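Local coordinates for pantothenate synthetase (PDB 3N8H), which catalyses the ATP-dependent condensation of pantoate with beta-alanine to pantothenate, by way of a pantoyl-adenylate intermediate, at residues L237-F242 with N255-T260. Numbering follows the deposited sequence.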
loop_
_atom_site.group_PDB
_atom_site.type_symbol
_atom_site.label_atom_id
_atom_site.label_comp_id
_atom_site.label_asym_id
_atom_site.label_seq_id
_atom_site.Cartn_x
_atom_site.Cartn_y
_atom_site.Cartn_z
ATOM N N LEU A 237 5.239 -15.490 -23.488
ATOM C CA LEU A 237 6.087 -14.662 -22.642
ATOM C C LEU A 237 7.177 -15.577 -22.116
ATOM O O LEU A 237 6.891 -16.547 -21.408
ATOM C CB LEU A 237 5.292 -14.056 -21.486
ATOM C CG LEU A 237 5.760 -12.756 -20.805
ATOM C CD1 LEU A 237 5.679 -12.881 -19.279
ATOM C CD2 LEU A 237 7.148 -12.291 -21.252
ATOM N N ASN A 238 8.423 -15.289 -22.475
ATOM C CA ASN A 238 9.516 -16.186 -22.127
ATOM C C ASN A 238 9.282 -17.557 -22.757
ATOM O O ASN A 238 9.175 -17.664 -23.980
ATOM C CB ASN A 238 9.671 -16.274 -20.609
ATOM C CG ASN A 238 10.343 -15.048 -20.031
ATOM O OD1 ASN A 238 11.564 -14.912 -20.110
ATOM N ND2 ASN A 238 9.552 -14.138 -19.469
ATOM N N ASN A 239 9.192 -18.607 -21.948
ATOM C CA ASN A 239 8.907 -19.917 -22.526
ATOM C C ASN A 239 7.524 -20.450 -22.156
ATOM O O ASN A 239 7.286 -21.662 -22.177
ATOM C CB ASN A 239 10.011 -20.928 -22.195
ATOM C CG ASN A 239 10.416 -20.896 -20.734
ATOM O OD1 ASN A 239 9.569 -20.781 -19.843
ATOM N ND2 ASN A 239 11.724 -21.001 -20.479
ATOM N N ARG A 240 6.611 -19.536 -21.839
ATOM C CA ARG A 240 5.242 -19.919 -21.503
ATOM C C ARG A 240 4.281 -19.363 -22.529
ATOM O O ARG A 240 4.554 -18.348 -23.172
ATOM C CB ARG A 240 4.859 -19.410 -20.107
ATOM C CG ARG A 240 5.854 -19.822 -19.024
ATOM C CD ARG A 240 5.396 -19.428 -17.634
ATOM N NE ARG A 240 4.282 -20.255 -17.195
ATOM C CZ ARG A 240 4.414 -21.422 -16.575
ATOM N NH1 ARG A 240 5.614 -21.919 -16.297
ATOM N NH2 ARG A 240 3.341 -22.090 -16.226
ATOM N N ILE A 241 3.164 -20.052 -22.697
ATOM C CA ILE A 241 2.014 -19.503 -23.389
ATOM C C ILE A 241 1.018 -18.956 -22.367
ATOM O O ILE A 241 0.664 -19.647 -21.397
ATOM C CB ILE A 241 1.295 -20.580 -24.202
ATOM C CG1 ILE A 241 2.243 -21.224 -25.214
ATOM C CG2 ILE A 241 0.062 -19.996 -24.892
ATOM C CD1 ILE A 241 2.833 -20.244 -26.233
ATOM N N PHE A 242 0.574 -17.723 -22.603
ATOM C CA PHE A 242 -0.500 -17.076 -21.857
ATOM C C PHE A 242 -1.716 -16.846 -22.756
ATOM O O PHE A 242 -1.587 -16.374 -23.881
ATOM C CB PHE A 242 -0.038 -15.714 -21.336
ATOM C CG PHE A 242 0.977 -15.800 -20.237
ATOM C CD1 PHE A 242 0.622 -15.523 -18.927
ATOM C CD2 PHE A 242 2.277 -16.192 -20.516
ATOM C CE1 PHE A 242 1.560 -15.613 -17.915
ATOM C CE2 PHE A 242 3.225 -16.275 -19.514
ATOM C CZ PHE A 242 2.861 -15.988 -18.210
ATOM N N ASN A 255 -2.209 -20.356 -18.343
ATOM C CA ASN A 255 -0.855 -20.255 -18.841
ATOM C C ASN A 255 -0.172 -21.597 -18.584
ATOM O O ASN A 255 -0.524 -22.311 -17.641
ATOM C CB ASN A 255 -0.114 -19.097 -18.166
ATOM C CG ASN A 255 0.346 -19.454 -16.811
ATOM O OD1 ASN A 255 1.440 -20.025 -16.637
ATOM N ND2 ASN A 255 -0.509 -19.207 -15.829
ATOM N N PHE A 256 0.758 -21.963 -19.450
ATOM C CA PHE A 256 1.514 -23.215 -19.314
ATOM C C PHE A 256 2.817 -23.081 -20.096
ATOM O O PHE A 256 2.940 -22.198 -20.951
ATOM C CB PHE A 256 0.684 -24.410 -19.845
ATOM C CG PHE A 256 -0.117 -24.092 -21.099
ATOM C CD1 PHE A 256 0.509 -23.992 -22.330
ATOM C CD2 PHE A 256 -1.493 -23.875 -21.035
ATOM C CE1 PHE A 256 -0.220 -23.702 -23.492
ATOM C CE2 PHE A 256 -2.230 -23.568 -22.190
ATOM C CZ PHE A 256 -1.577 -23.482 -23.426
ATOM N N LEU A 257 3.792 -23.941 -19.800
ATOM C CA LEU A 257 5.035 -24.004 -20.573
ATOM C C LEU A 257 4.731 -24.360 -22.025
ATOM O O LEU A 257 3.898 -25.213 -22.283
ATOM C CB LEU A 257 5.967 -25.055 -19.985
ATOM C CG LEU A 257 6.530 -24.767 -18.595
ATOM C CD1 LEU A 257 7.231 -25.994 -18.038
ATOM C CD2 LEU A 257 7.492 -23.594 -18.666
ATOM N N LYS A 258 5.399 -23.694 -22.968
ATOM C CA LYS A 258 5.189 -23.951 -24.395
ATOM C C LYS A 258 5.556 -25.382 -24.771
ATOM O O LYS A 258 4.870 -26.015 -25.565
ATOM C CB LYS A 258 5.968 -22.932 -25.243
ATOM C CG LYS A 258 5.853 -23.117 -26.766
ATOM C CD LYS A 258 6.913 -24.081 -27.303
ATOM C CE LYS A 258 6.990 -24.073 -28.829
ATOM N NZ LYS A 258 7.447 -22.757 -29.370
ATOM N N GLU A 259 6.641 -25.884 -24.184
ATOM C CA GLU A 259 7.132 -27.234 -24.457
ATOM C C GLU A 259 6.142 -28.326 -24.037
ATOM O O GLU A 259 6.073 -29.395 -24.663
ATOM C CB GLU A 259 8.480 -27.452 -23.750
ATOM C CG GLU A 259 8.826 -28.914 -23.441
ATOM C CD GLU A 259 9.298 -29.705 -24.662
ATOM O OE1 GLU A 259 9.583 -29.088 -25.713
ATOM O OE2 GLU A 259 9.392 -30.951 -24.563
ATOM N N THR A 260 5.380 -28.071 -22.973
ATOM C CA THR A 260 4.470 -29.085 -22.434
ATOM C C THR A 260 3.014 -28.917 -22.873
ATOM O O THR A 260 2.299 -29.902 -23.061
ATOM C CB THR A 260 4.512 -29.135 -20.890
ATOM O OG1 THR A 260 3.961 -27.929 -20.345
ATOM C CG2 THR A 260 5.941 -29.309 -20.403
HETATM O O HOH W 1 8.258 -24.119 -22.605
#
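Strands 240-242 and 255-257 run antiparallel, and I241 and F256 form their hydrogen-bonded pair: I241 N donates to F256 O (2.8 Å), nearly along the C=O axis, and F256 N donates back to I241 O. Just past the end of strand 250-257, K258 N reaches N239 O, in the turn before the other strand, at 2.9 Å in an almost straight bond (179°). That carbonyl also accepts from a water that itself accepts from E259 N, so K258 N and E259 N each find an acceptor. N238 and N239 are the corners of a type II' turn, N238 adopting the positive phi (61°) that asparagine tolerates well. R240 bends at chi3 (72°) and reaches over to grip N255 side-on, NE (2.9 Å) and NH2 (2.8 Å) both donating to OD1, which lies in the guanidinium plane. NH2 also forms a salt bridge with E151, whose backbone O accepts from N255 ND2; the buried amide thus uses both its acceptor and its donor. F242 and N255 share one sheet face, where N255 CB sits over the F242 ring, 3.9 Å from its centroid, in a CH-pi contact. On the other face, the branched CB of I241 meets CE1 of F256 at 3.5 Å, two apolar side chains lying alongside each other. The pairing lies at the open end of the antiparallel hairpin 240-247/250-257, its R240-N255 pair tied to E151 of the predicted ATP site.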